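Local coordinates for protein activated BY transcription factor SSRB (PDB 2WNW) that is of unknown precise function but belongs to glycosyl hydrolase family 30, pairing a TIM-barrel domain with a beta-sandwich domain, at residues Trp144-Phe149 with Cys206-Glu211; Pro197-Thr202 with Trp238-Asp243; Gly244-Ala249 with Gln279-Cys284; Leu265-Tyr270 with Leu290-Gly295. All coordinates share one frame; numbering follows the deposited sequence.

All four contacts lie in the TIM-barrel domain. Contact 4 is the most central and by far the largest: neighbouring parallel strands joined by backbone hydrogen bonds, with polar side chains gathered at their ends. Contact 3 joins the outer helices that follow strands 234-239 and 264-268, and is purely apolar; its second helix, 275-284, connects the two strands of contact 4. Contacts 1 and 2 involve the loops after barrel strands and touch each other where Tyr208 N meets Pro197 O; contact 1 is small and buried, contact 2 partly buried with aromatic rings. Asp239 of contact 2 reaches His268 of contact 4, joining their polar groups.

Contact 1: residues Trp144-Phe149 with Cys206-Glu211; sequences WSPPAF and CLYSVE
The sulfur of Cys206 lies against the ring of Pro146, and this meeting carries most of a small, buried contact. SG is anti to the backbone N (chi1 -173°), which puts it 3.6 Å from Pro146 CD, while Cys206 CB stands 3.7 Å from the same CD; the ring is thus met at its CD corner by both atoms of the cysteine side chain. On the neighbouring corner, the tip of Tyr208 comes up, its OH 4.2 Å from Pro146 CG. Trp170 of helix 167-183 touches both Pro146 and Tyr208. The contact is made by loop residues beyond the C-terminal ends of TIM-barrel strands: 144-149 directly follows strand 138-143, while segment 206-211 runs on into helix 210-227, with Ser209 at its N-cap. Ser145 turns its hydroxyl back along its own chain, OG donating to Pro146 O over 2.9 Å, in the carbonyl plane and on a lone pair; the same OG is hydrogen-bonded to Lys151 NZ. The CA-CB bond of Trp144 points away from 206-211. Its indole meets the ring of Trp331, and NE1 hydrogen-bonds a bound glycerol, while the backbone O of Trp144 accepts a hydrogen bond from Gln194.

Contact 2: residues Pro197-Thr202 with Trp238-Asp243; sequences PVAVKT and WDHDKD
Segment 197-202, an irregular loop, passes beside the end of strand 234-239, with Pro197 and Trp238 the closest pair at 6.8 Å between their CA atoms. Both belong to the TIM barrel: the loop follows strand 190-192, and segment 238-243 leaves the next strand of the barrel, turning a corner at His240 before a short 3-10 turn. Val198 and Ala199 meet the rings of that corner. The two methyls of Val198 divide the work. CG2, held in the crowded position between the backbone N and the carbonyl carbon, comes to 3.4 Å from His240 CD2, whereas CG1 approaches Trp238 CZ3 obliquely at 4.2 Å. Ala199 CB comes from the same side of the ring plane, farther along the imidazole, 3.9 Å from His240 CE1. Trp238 and His240 both have CG anti to the backbone N (chi1 -176° and -165°), and they pack on each other: His240 CB sits over the centre of the indole face, 3.4 Å above its plane, and Trp238 CH2 lies at the imidazole edge. Asp239, between them, turns to partners on the neighbouring strands, His268 among them, and to Arg87. The indole is fixed by its N-H, for Trp238 NE1 donates to Asp241 O across 2.7 Å, the acceptor almost in the ring plane but the donor well above the carbonyl plane.

Contact 3: residues Gly244-Ala249 with Gln279-Cys284; sequences GLVDWA and QYLAQC
Two of the helices that surround the TIM barrel meet here, helix 245-252 after strand 234-239 and helix 275-284 after strand 264-268. Their short segments run in roughly the same direction, 34° apart, with axes 10.3 Å from each other at closest approach. Leu281 is the central side chain. Its CG is anti to the carbonyl carbon (chi1 -68°), and the branched end enters between Leu245 and Ala249, residues one helical turn apart: CD1 lies 3.7 Å from Leu245 CG and also 3.7 Å from Ala249 CB, while CD2 stands 3.8 Å from that same Ala249 CB. The small methyl of Ala249 therefore meets both branches of the leucine. On the inner side, Leu245 and Ala249 also touch Leu265, and Leu281 touches Leu290, so the helix pair continues the apolar layer between barrel strands and outer helices. Val246 takes the outward flank. CG1, anti to the backbone N, is 4.0 Å from Tyr280 CD2, and CG2 lies 4.1 Å from the same ring atom and 4.2 Å from Leu281 CG; the valine crosses the tyrosine at about a right angle. The sulfur of Cys284 lies over one face of the Tyr280 ring, offset toward the rim. Beyond this flank is the second subunit, whose Leu37 packs on Val246 and whose His40 ring meets that of Tyr280.

Contact 4: residues Leu265-Tyr270 with Leu290-Gly295; sequences LAFHWY and LLFSEG
Tyr270 OH donates to Glu294 OE2 over 2.6 Å, using the anti lone pair of that oxygen, with ring and carboxylate planes 67° apart. The extended Glu294 chain passes along one face of the His268 imidazole: CB lies over it, 3.8 Å from the ring centroid, and the carboxylate is stacked against the ring at 28°. Gly295 CA is set likewise over the Trp269 five-membered ring, 3.7 Å from its centroid. Parallel strands 264-268 and 289-294, neighbours in the TIM barrel and joined through helix 275-284 as a beta-alpha-beta unit, carry these groups at their C-terminal ends. Three backbone hydrogen bonds hold the strands: Leu291 N to Leu265 O (2.9 Å), Phe267 N to Leu291 O (2.8 Å) and Ser293 N to Phe267 O (2.9 Å). On the face bearing Phe267, its ring, with CG in the crowded position (chi1 55°), lies over the neighbouring strand, Phe292 CA 4.0 Å from its centroid. Farther out, Arg87 forms a salt bridge with Glu294 OE1, and a glycerol is hydrogen-bonded to OE2; these partners would probably favour an ionised carboxylate. Asp239 OD1 is hydrogen-bonded to both His268 NE2 and Ser293 OG, fixing the imidazole's rotation.

Contact 1: residues Trp144-Phe149 with Cys206-Glu211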
loop_
_atom_site.group_PDB
_atom_site.type_symbol
_atom_site.label_atom_id
_atom_site.label_comp_id
_atom_site.label_asym_id
_atom_site.label_seq_id
_atom_site.Cartn_x
_atom_site.Cartn_y
_atom_site.Cartn_z
ATOM N N TRP A 144 26.435 -7.554 17.450
ATOM C CA TRP A 144 25.649 -8.774 17.464
ATOM C C TRP A 144 25.734 -9.292 18.905
ATOM O O TRP A 144 24.830 -9.970 19.394
ATOM C CB TRP A 144 26.228 -9.799 16.484
ATOM C CG TRP A 144 25.542 -9.832 15.132
ATOM C CD1 TRP A 144 24.826 -10.870 14.608
ATOM C CD2 TRP A 144 25.540 -8.801 14.130
ATOM N NE1 TRP A 144 24.383 -10.556 13.345
ATOM C CE2 TRP A 144 24.806 -9.294 13.025
ATOM C CE3 TRP A 144 26.087 -7.512 14.057
ATOM C CZ2 TRP A 144 24.604 -8.542 11.858
ATOM C CZ3 TRP A 144 25.885 -6.762 12.892
ATOM C CH2 TRP A 144 25.149 -7.284 11.809
ATOM N N SER A 145 26.826 -8.959 19.590
ATOM C CA SER A 145 26.992 -9.383 20.981
ATOM C C SER A 145 28.166 -8.756 21.718
ATOM O O SER A 145 29.239 -8.566 21.150
ATOM C CB SER A 145 27.144 -10.908 21.069
ATOM O OG SER A 145 27.411 -11.316 22.411
ATOM N N PRO A 146 27.961 -8.402 22.999
ATOM C CA PRO A 146 29.022 -7.811 23.820
ATOM C C PRO A 146 29.977 -8.967 24.128
ATOM O O PRO A 146 29.674 -10.120 23.808
ATOM C CB PRO A 146 28.280 -7.353 25.079
ATOM C CG PRO A 146 26.879 -7.089 24.586
ATOM C CD PRO A 146 26.650 -8.273 23.660
ATOM N N PRO A 147 31.137 -8.682 24.745
ATOM C CA PRO A 147 32.081 -9.762 25.064
ATOM C C PRO A 147 31.381 -10.781 25.965
ATOM O O PRO A 147 30.475 -10.421 26.716
ATOM C CB PRO A 147 33.210 -9.032 25.793
ATOM C CG PRO A 147 33.157 -7.641 25.202
ATOM C CD PRO A 147 31.671 -7.370 25.145
ATOM N N ALA A 148 31.805 -12.040 25.897
ATOM C CA ALA A 148 31.192 -13.098 26.694
ATOM C C ALA A 148 31.099 -12.815 28.193
ATOM O O ALA A 148 30.033 -12.982 28.787
ATOM C CB ALA A 148 31.928 -14.422 26.466
ATOM N N PHE A 149 32.198 -12.380 28.805
ATOM C CA PHE A 149 32.188 -12.125 30.243
ATOM C C PHE A 149 31.252 -11.009 30.692
ATOM O O PHE A 149 30.974 -10.878 31.883
ATOM C CB PHE A 149 33.608 -11.856 30.770
ATOM C CG PHE A 149 34.163 -10.507 30.402
ATOM C CD1 PHE A 149 34.700 -10.275 29.139
ATOM C CD2 PHE A 149 34.173 -9.471 31.337
ATOM C CE1 PHE A 149 35.247 -9.032 28.809
ATOM C CE2 PHE A 149 34.716 -8.225 31.016
ATOM C CZ PHE A 149 35.255 -8.006 29.751
ATOM N N CYS A 206 22.301 -11.175 21.493
ATOM C CA CYS A 206 22.149 -10.632 22.839
ATOM C C CYS A 206 20.763 -10.011 22.945
ATOM O O CYS A 206 20.342 -9.274 22.054
ATOM C CB CYS A 206 23.225 -9.571 23.094
ATOM S SG CYS A 206 23.294 -8.946 24.788
ATOM N N LEU A 207 20.058 -10.303 24.035
ATOM C CA LEU A 207 18.708 -9.791 24.234
ATOM C C LEU A 207 18.620 -8.527 25.081
ATOM O O LEU A 207 19.346 -8.363 26.060
ATOM C CB LEU A 207 17.832 -10.861 24.890
ATOM C CG LEU A 207 17.719 -12.227 24.216
ATOM C CD1 LEU A 207 16.906 -13.151 25.113
ATOM C CD2 LEU A 207 17.064 -12.087 22.850
ATOM N N TYR A 208 17.713 -7.642 24.684
ATOM C CA TYR A 208 17.443 -6.391 25.390
ATOM C C TYR A 208 15.939 -6.181 25.327
ATOM O O TYR A 208 15.324 -6.429 24.288
ATOM C CB TYR A 208 18.069 -5.183 24.691
ATOM C CG TYR A 208 19.567 -5.037 24.754
ATOM C CD1 TYR A 208 20.163 -4.135 25.638
ATOM C CD2 TYR A 208 20.387 -5.721 23.858
ATOM C CE1 TYR A 208 21.543 -3.908 25.614
ATOM C CE2 TYR A 208 21.759 -5.507 23.828
ATOM C CZ TYR A 208 22.328 -4.596 24.704
ATOM O OH TYR A 208 23.683 -4.361 24.636
ATOM N N SER A 209 15.344 -5.727 26.423
ATOM C CA SER A 209 13.920 -5.422 26.418
ATOM C C SER A 209 13.920 -4.032 25.787
ATOM O O SER A 209 14.980 -3.422 25.662
ATOM C CB SER A 209 13.379 -5.330 27.842
ATOM O OG SER A 209 14.014 -4.269 28.536
ATOM N N VAL A 210 12.761 -3.521 25.386
ATOM C CA VAL A 210 12.730 -2.191 24.775
ATOM C C VAL A 210 13.222 -1.129 25.769
ATOM O O VAL A 210 13.883 -0.161 25.382
ATOM C CB VAL A 210 11.306 -1.837 24.256
ATOM C CG1 VAL A 210 10.323 -1.779 25.400
ATOM C CG2 VAL A 210 11.342 -0.514 23.505
ATOM N N GLU A 211 12.915 -1.324 27.049
ATOM C CA GLU A 211 13.357 -0.390 28.086
ATOM C C GLU A 211 14.889 -0.393 28.174
ATOM O O GLU A 211 15.518 0.659 28.294
ATOM C CB GLU A 211 12.788 -0.789 29.455
ATOM C CG GLU A 211 11.276 -0.644 29.627
ATOM C CD GLU A 211 10.474 -1.706 28.887
ATOM O OE1 GLU A 211 10.998 -2.822 28.666
ATOM O OE2 GLU A 211 9.307 -1.424 28.547
#

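Contact 2: residues Pro197-Thr202 with Trp238-Asp243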
loop_
_atom_site.group_PDB
_atom_site.type_symbol
_atom_site.label_atom_id
_atom_site.label_comp_id
_atom_site.label_asym_id
_atom_site.label_seq_id
_atom_site.Cartn_x
_atom_site.Cartn_y
_atom_site.Cartn_z
ATOM N N PRO A 197 17.543 -7.510 18.916
ATOM C CA PRO A 197 17.502 -7.544 20.383
ATOM C C PRO A 197 16.502 -8.479 21.053
ATOM O O PRO A 197 16.549 -8.658 22.268
ATOM C CB PRO A 197 17.256 -6.085 20.752
ATOM C CG PRO A 197 16.440 -5.576 19.590
ATOM C CD PRO A 197 17.166 -6.176 18.414
ATOM N N VAL A 198 15.597 -9.071 20.285
ATOM C CA VAL A 198 14.619 -9.978 20.876
ATOM C C VAL A 198 14.808 -11.406 20.385
ATOM O O VAL A 198 13.998 -12.281 20.686
ATOM C CB VAL A 198 13.165 -9.538 20.552
ATOM C CG1 VAL A 198 12.913 -8.135 21.080
ATOM C CG2 VAL A 198 12.921 -9.599 19.048
ATOM N N ALA A 199 15.886 -11.650 19.646
ATOM C CA ALA A 199 16.108 -12.983 19.102
ATOM C C ALA A 199 17.364 -13.718 19.548
ATOM O O ALA A 199 18.484 -13.220 19.420
ATOM C CB ALA A 199 16.076 -12.924 17.577
ATOM N N VAL A 200 17.162 -14.924 20.062
ATOM C CA VAL A 200 18.271 -15.766 20.478
ATOM C C VAL A 200 18.718 -16.516 19.223
ATOM O O VAL A 200 17.887 -17.050 18.492
ATOM C CB VAL A 200 17.833 -16.807 21.528
ATOM C CG1 VAL A 200 18.992 -17.742 21.837
ATOM C CG2 VAL A 200 17.347 -16.109 22.797
ATOM N N LYS A 201 20.020 -16.540 18.965
ATOM C CA LYS A 201 20.554 -17.247 17.802
ATOM C C LYS A 201 21.647 -18.202 18.274
ATOM O O LYS A 201 22.218 -17.999 19.340
ATOM C CB LYS A 201 21.157 -16.252 16.807
ATOM C CG LYS A 201 20.171 -15.239 16.242
ATOM C CD LYS A 201 19.135 -15.917 15.362
ATOM C CE LYS A 201 18.216 -14.899 14.714
ATOM N NZ LYS A 201 17.162 -15.565 13.898
ATOM N N THR A 202 21.938 -19.240 17.491
ATOM C CA THR A 202 22.997 -20.175 17.858
ATOM C C THR A 202 24.334 -19.469 17.655
ATOM O O THR A 202 25.384 -19.952 18.087
ATOM C CB THR A 202 22.970 -21.452 16.989
ATOM O OG1 THR A 202 23.044 -21.090 15.607
ATOM C CG2 THR A 202 21.697 -22.247 17.243
ATOM N N TRP A 238 15.492 -1.280 17.444
ATOM C CA TRP A 238 14.763 -2.414 16.866
ATOM C C TRP A 238 15.742 -3.273 16.070
ATOM O O TRP A 238 16.198 -4.299 16.564
ATOM C CB TRP A 238 13.595 -1.972 15.966
ATOM C CG TRP A 238 12.759 -3.138 15.442
ATOM C CD1 TRP A 238 12.397 -3.367 14.143
ATOM C CD2 TRP A 238 12.188 -4.216 16.209
ATOM N NE1 TRP A 238 11.644 -4.515 14.053
ATOM C CE2 TRP A 238 11.499 -5.053 15.301
ATOM C CE3 TRP A 238 12.191 -4.554 17.571
ATOM C CZ2 TRP A 238 10.819 -6.207 15.714
ATOM C CZ3 TRP A 238 11.517 -5.700 17.981
ATOM C CH2 TRP A 238 10.838 -6.514 17.050
ATOM N N ASP A 239 16.068 -2.853 14.850
ATOM C CA ASP A 239 17.019 -3.585 14.008
ATOM C C ASP A 239 16.597 -5.054 13.924
ATOM O O ASP A 239 17.409 -5.965 14.108
ATOM C CB ASP A 239 18.430 -3.472 14.609
ATOM C CG ASP A 239 19.536 -3.590 13.567
ATOM O OD1 ASP A 239 19.233 -3.794 12.375
ATOM O OD2 ASP A 239 20.721 -3.473 13.946
ATOM N N HIS A 240 15.316 -5.273 13.649
ATOM C CA HIS A 240 14.768 -6.618 13.556
ATOM C C HIS A 240 13.680 -6.630 12.479
ATOM O O HIS A 240 13.502 -5.643 11.758
ATOM C CB HIS A 240 14.221 -7.034 14.928
ATOM C CG HIS A 240 13.958 -8.503 15.066
ATOM N ND1 HIS A 240 14.811 -9.467 14.569
ATOM C CD2 HIS A 240 12.959 -9.175 15.687
ATOM C CE1 HIS A 240 14.352 -10.665 14.878
ATOM N NE2 HIS A 240 13.228 -10.516 15.558
ATOM N N ASP A 241 12.944 -7.729 12.368
ATOM C CA ASP A 241 11.923 -7.848 11.327
ATOM C C ASP A 241 10.741 -6.880 11.406
ATOM O O ASP A 241 10.409 -6.366 12.465
ATOM C CB ASP A 241 11.445 -9.296 11.273
ATOM C CG ASP A 241 12.604 -10.268 11.199
ATOM O OD1 ASP A 241 13.492 -10.059 10.345
ATOM O OD2 ASP A 241 12.636 -11.232 11.992
ATOM N N LYS A 242 10.099 -6.655 10.263
ATOM C CA LYS A 242 8.993 -5.710 10.177
ATOM C C LYS A 242 7.694 -6.036 10.917
ATOM O O LYS A 242 6.884 -5.140 11.158
ATOM C CB LYS A 242 8.703 -5.418 8.699
ATOM C CG LYS A 242 9.829 -4.636 8.025
ATOM C CD LYS A 242 9.528 -4.333 6.558
ATOM C CE LYS A 242 9.881 -5.508 5.664
ATOM N NZ LYS A 242 9.466 -5.253 4.252
ATOM N N ASP A 243 7.494 -7.294 11.295
ATOM C CA ASP A 243 6.267 -7.675 11.997
ATOM C C ASP A 243 6.112 -7.067 13.399
ATOM O O ASP A 243 4.991 -6.923 13.891
ATOM C CB ASP A 243 6.171 -9.199 12.077
ATOM C CG ASP A 243 7.281 -9.805 12.909
ATOM O OD1 ASP A 243 7.067 -10.025 14.121
ATOM O OD2 ASP A 243 8.371 -10.047 12.349
#

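Contact 3: residues Gly244-Ala249 with Gln279-Cys284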
loop_
_atom_site.group_PDB
_atom_site.type_symbol
_atom_site.label_atom_id
_atom_site.label_comp_id
_atom_site.label_asym_id
_atom_site.label_seq_id
_atom_site.Cartn_x
_atom_site.Cartn_y
_atom_site.Cartn_z
ATOM N N GLY A 244 7.221 -6.701 14.037
ATOM C CA GLY A 244 7.136 -6.130 15.376
ATOM C C GLY A 244 7.475 -4.652 15.441
ATOM O O GLY A 244 7.664 -4.084 16.521
ATOM N N LEU A 245 7.530 -4.025 14.274
ATOM C CA LEU A 245 7.878 -2.615 14.143
ATOM C C LEU A 245 7.027 -1.624 14.953
ATOM O O LEU A 245 7.557 -0.844 15.752
ATOM C CB LEU A 245 7.837 -2.244 12.659
ATOM C CG LEU A 245 8.686 -1.096 12.124
ATOM C CD1 LEU A 245 10.121 -1.228 12.606
ATOM C CD2 LEU A 245 8.625 -1.121 10.597
ATOM N N VAL A 246 5.715 -1.646 14.747
ATOM C CA VAL A 246 4.836 -0.719 15.451
ATOM C C VAL A 246 4.801 -0.931 16.964
ATOM O O VAL A 246 4.872 0.036 17.729
ATOM C CB VAL A 246 3.401 -0.779 14.882
ATOM C CG1 VAL A 246 2.483 0.139 15.675
ATOM C CG2 VAL A 246 3.413 -0.360 13.412
ATOM N N ASP A 247 4.699 -2.186 17.398
ATOM C CA ASP A 247 4.653 -2.487 18.829
ATOM C C ASP A 247 5.869 -1.926 19.568
ATOM O O ASP A 247 5.740 -1.324 20.638
ATOM C CB ASP A 247 4.582 -4.001 19.071
ATOM C CG ASP A 247 3.304 -4.631 18.530
ATOM O OD1 ASP A 247 2.224 -4.026 18.682
ATOM O OD2 ASP A 247 3.382 -5.749 17.968
ATOM N N TRP A 248 7.049 -2.135 18.993
ATOM C CA TRP A 248 8.298 -1.674 19.590
ATOM C C TRP A 248 8.408 -0.156 19.587
ATOM O O TRP A 248 8.758 0.455 20.600
ATOM C CB TRP A 248 9.474 -2.273 18.824
ATOM C CG TRP A 248 10.781 -2.211 19.541
ATOM C CD1 TRP A 248 11.776 -1.291 19.362
ATOM C CD2 TRP A 248 11.281 -3.167 20.478
ATOM N NE1 TRP A 248 12.873 -1.628 20.121
ATOM C CE2 TRP A 248 12.594 -2.775 20.817
ATOM C CE3 TRP A 248 10.747 -4.325 21.061
ATOM C CZ2 TRP A 248 13.384 -3.501 21.715
ATOM C CZ3 TRP A 248 11.535 -5.049 21.953
ATOM C CH2 TRP A 248 12.838 -4.633 22.269
ATOM N N ALA A 249 8.109 0.450 18.442
ATOM C CA ALA A 249 8.177 1.899 18.313
ATOM C C ALA A 249 7.257 2.574 19.326
ATOM O O ALA A 249 7.636 3.554 19.969
ATOM C CB ALA A 249 7.791 2.314 16.885
ATOM N N GLN A 279 4.521 2.205 6.846
ATOM C CA GLN A 279 3.669 3.341 6.505
ATOM C C GLN A 279 3.019 4.007 7.715
ATOM O O GLN A 279 2.963 5.237 7.793
ATOM C CB GLN A 279 2.588 2.911 5.513
ATOM C CG GLN A 279 1.757 4.072 5.000
ATOM C CD GLN A 279 1.192 3.806 3.627
ATOM O OE1 GLN A 279 0.339 2.935 3.451
ATOM N NE2 GLN A 279 1.677 4.549 2.636
ATOM N N TYR A 280 2.534 3.205 8.656
ATOM C CA TYR A 280 1.905 3.752 9.855
ATOM C C TYR A 280 2.913 4.597 10.636
ATOM O O TYR A 280 2.601 5.701 11.078
ATOM C CB TYR A 280 1.384 2.626 10.757
ATOM C CG TYR A 280 0.580 3.117 11.948
ATOM C CD1 TYR A 280 -0.689 3.674 11.779
ATOM C CD2 TYR A 280 1.089 3.027 13.242
ATOM C CE1 TYR A 280 -1.431 4.128 12.868
ATOM C CE2 TYR A 280 0.356 3.478 14.341
ATOM C CZ TYR A 280 -0.902 4.026 14.147
ATOM O OH TYR A 280 -1.631 4.470 15.229
ATOM N N LEU A 281 4.122 4.073 10.814
ATOM C CA LEU A 281 5.146 4.812 11.546
ATOM C C LEU A 281 5.609 6.041 10.774
ATOM O O LEU A 281 5.998 7.051 11.367
ATOM C CB LEU A 281 6.350 3.912 11.856
ATOM C CG LEU A 281 6.135 2.772 12.861
ATOM C CD1 LEU A 281 7.493 2.180 13.225
ATOM C CD2 LEU A 281 5.441 3.287 14.119
ATOM N N ALA A 282 5.573 5.957 9.448
ATOM C CA ALA A 282 5.986 7.081 8.618
ATOM C C ALA A 282 5.008 8.237 8.820
ATOM O O ALA A 282 5.386 9.404 8.738
ATOM C CB ALA A 282 6.016 6.670 7.150
ATOM N N GLN A 283 3.751 7.907 9.091
ATOM C CA GLN A 283 2.731 8.928 9.300
ATOM C C GLN A 283 2.721 9.424 10.747
ATOM O O GLN A 283 2.476 10.603 11.000
ATOM C CB GLN A 283 1.356 8.371 8.911
ATOM C CG GLN A 283 1.313 7.831 7.482
ATOM C CD GLN A 283 0.024 7.093 7.152
ATOM O OE1 GLN A 283 -0.464 6.281 7.943
ATOM N NE2 GLN A 283 -0.522 7.357 5.968
ATOM N N CYS A 284 3.004 8.526 11.689
ATOM C CA CYS A 284 3.022 8.871 13.110
ATOM C C CYS A 284 4.332 9.508 13.577
ATOM O O CYS A 284 4.334 10.339 14.486
ATOM C CB CYS A 284 2.736 7.626 13.955
ATOM S SG CYS A 284 1.044 7.002 13.793
#

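Contact 4: residues Leu265-Tyr270 with Leu290-Gly295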
loop_
_atom_site.group_PDB
_atom_site.type_symbol
_atom_site.label_atom_id
_atom_site.label_comp_id
_atom_site.label_asym_id
_atom_site.label_seq_id
_atom_site.Cartn_x
_atom_site.Cartn_y
_atom_site.Cartn_z
ATOM N N LEU A 265 14.173 3.803 13.546
ATOM C CA LEU A 265 14.236 2.360 13.712
ATOM C C LEU A 265 14.791 1.709 12.466
ATOM O O LEU A 265 14.542 2.166 11.350
ATOM C CB LEU A 265 12.850 1.774 13.994
ATOM C CG LEU A 265 12.095 2.226 15.249
ATOM C CD1 LEU A 265 11.349 3.521 14.960
ATOM C CD2 LEU A 265 11.111 1.138 15.652
ATOM N N ALA A 266 15.563 0.648 12.666
ATOM C CA ALA A 266 16.125 -0.102 11.553
ATOM C C ALA A 266 15.304 -1.384 11.492
ATOM O O ALA A 266 14.777 -1.827 12.508
ATOM C CB ALA A 266 17.584 -0.421 11.819
ATOM N N PHE A 267 15.170 -1.978 10.311
ATOM C CA PHE A 267 14.405 -3.213 10.208
ATOM C C PHE A 267 14.934 -4.146 9.133
ATOM O O PHE A 267 15.662 -3.728 8.231
ATOM C CB PHE A 267 12.917 -2.921 9.967
ATOM C CG PHE A 267 12.647 -2.045 8.774
ATOM C CD1 PHE A 267 12.486 -0.672 8.923
ATOM C CD2 PHE A 267 12.559 -2.596 7.499
ATOM C CE1 PHE A 267 12.237 0.144 7.819
ATOM C CE2 PHE A 267 12.311 -1.788 6.385
ATOM C CZ PHE A 267 12.151 -0.417 6.550
ATOM N N HIS A 268 14.565 -5.418 9.254
ATOM C CA HIS A 268 14.984 -6.465 8.328
ATOM C C HIS A 268 13.743 -7.026 7.633
ATOM O O HIS A 268 12.620 -6.613 7.935
ATOM C CB HIS A 268 15.706 -7.577 9.098
ATOM C CG HIS A 268 16.848 -7.091 9.942
ATOM N ND1 HIS A 268 17.502 -7.901 10.846
ATOM C CD2 HIS A 268 17.449 -5.878 10.021
ATOM C CE1 HIS A 268 18.453 -7.208 11.448
ATOM N NE2 HIS A 268 18.442 -5.977 10.966
ATOM N N TRP A 269 13.934 -7.980 6.723
ATOM C CA TRP A 269 12.804 -8.536 5.980
ATOM C C TRP A 269 12.524 -10.017 6.190
ATOM O O TRP A 269 11.717 -10.598 5.471
ATOM C CB TRP A 269 13.005 -8.299 4.475
ATOM C CG TRP A 269 14.084 -9.151 3.810
ATOM C CD1 TRP A 269 14.558 -10.369 4.229
ATOM C CD2 TRP A 269 14.737 -8.884 2.560
ATOM N NE1 TRP A 269 15.456 -10.875 3.315
ATOM C CE2 TRP A 269 15.584 -9.983 2.281
ATOM C CE3 TRP A 269 14.685 -7.822 1.644
ATOM C CZ2 TRP A 269 16.373 -10.053 1.124
ATOM C CZ3 TRP A 269 15.473 -7.893 0.487
ATOM C CH2 TRP A 269 16.302 -8.999 0.243
ATOM N N TYR A 270 13.161 -10.626 7.180
ATOM C CA TYR A 270 13.019 -12.063 7.375
ATOM C C TYR A 270 11.651 -12.662 7.702
ATOM O O TYR A 270 11.503 -13.883 7.656
ATOM C CB TYR A 270 14.078 -12.539 8.375
ATOM C CG TYR A 270 15.487 -12.186 7.925
ATOM C CD1 TYR A 270 16.258 -11.265 8.632
ATOM C CD2 TYR A 270 16.032 -12.747 6.769
ATOM C CE1 TYR A 270 17.541 -10.910 8.198
ATOM C CE2 TYR A 270 17.310 -12.399 6.326
ATOM C CZ TYR A 270 18.057 -11.479 7.047
ATOM O OH TYR A 270 19.315 -11.129 6.613
ATOM N N LEU A 290 13.105 5.446 9.068
ATOM C CA LEU A 290 12.749 4.030 9.045
ATOM C C LEU A 290 13.672 3.384 8.020
ATOM O O LEU A 290 13.367 3.314 6.834
ATOM C CB LEU A 290 11.283 3.866 8.642
ATOM C CG LEU A 290 10.305 4.630 9.545
ATOM C CD1 LEU A 290 8.886 4.492 9.003
ATOM C CD2 LEU A 290 10.387 4.096 10.972
ATOM N N LEU A 291 14.808 2.911 8.510
ATOM C CA LEU A 291 15.848 2.326 7.677
ATOM C C LEU A 291 15.829 0.810 7.501
ATOM O O LEU A 291 15.732 0.068 8.478
ATOM C CB LEU A 291 17.204 2.742 8.254
ATOM C CG LEU A 291 18.498 2.154 7.694
ATOM C CD1 LEU A 291 18.742 2.687 6.292
ATOM C CD2 LEU A 291 19.654 2.521 8.619
ATOM N N PHE A 292 15.925 0.355 6.253
ATOM C CA PHE A 292 16.001 -1.082 5.997
ATOM C C PHE A 292 17.488 -1.363 6.184
ATOM O O PHE A 292 18.315 -0.917 5.383
ATOM C CB PHE A 292 15.594 -1.434 4.565
ATOM C CG PHE A 292 15.832 -2.876 4.226
ATOM C CD1 PHE A 292 14.997 -3.869 4.729
ATOM C CD2 PHE A 292 16.938 -3.252 3.468
ATOM C CE1 PHE A 292 15.266 -5.223 4.486
ATOM C CE2 PHE A 292 17.213 -4.602 3.221
ATOM C CZ PHE A 292 16.369 -5.586 3.737
ATOM N N SER A 293 17.834 -2.104 7.230
ATOM C CA SER A 293 19.239 -2.353 7.527
ATOM C C SER A 293 19.842 -3.702 7.168
ATOM O O SER A 293 21.062 -3.847 7.201
ATOM C CB SER A 293 19.493 -2.094 9.011
ATOM O OG SER A 293 18.731 -2.991 9.798
ATOM N N GLU A 294 19.021 -4.696 6.854
ATOM C CA GLU A 294 19.580 -5.997 6.517
ATOM C C GLU A 294 18.590 -6.982 5.916
ATOM O O GLU A 294 17.442 -7.074 6.340
ATOM C CB GLU A 294 20.209 -6.642 7.755
ATOM C CG GLU A 294 21.005 -7.899 7.438
ATOM C CD GLU A 294 21.118 -8.834 8.624
ATOM O OE1 GLU A 294 21.619 -8.401 9.683
ATOM O OE2 GLU A 294 20.705 -10.005 8.490
ATOM N N GLY A 295 19.069 -7.727 4.929
ATOM C CA GLY A 295 18.259 -8.732 4.278
ATOM C C GLY A 295 19.157 -9.551 3.372
ATOM O O GLY A 295 20.189 -9.061 2.905
#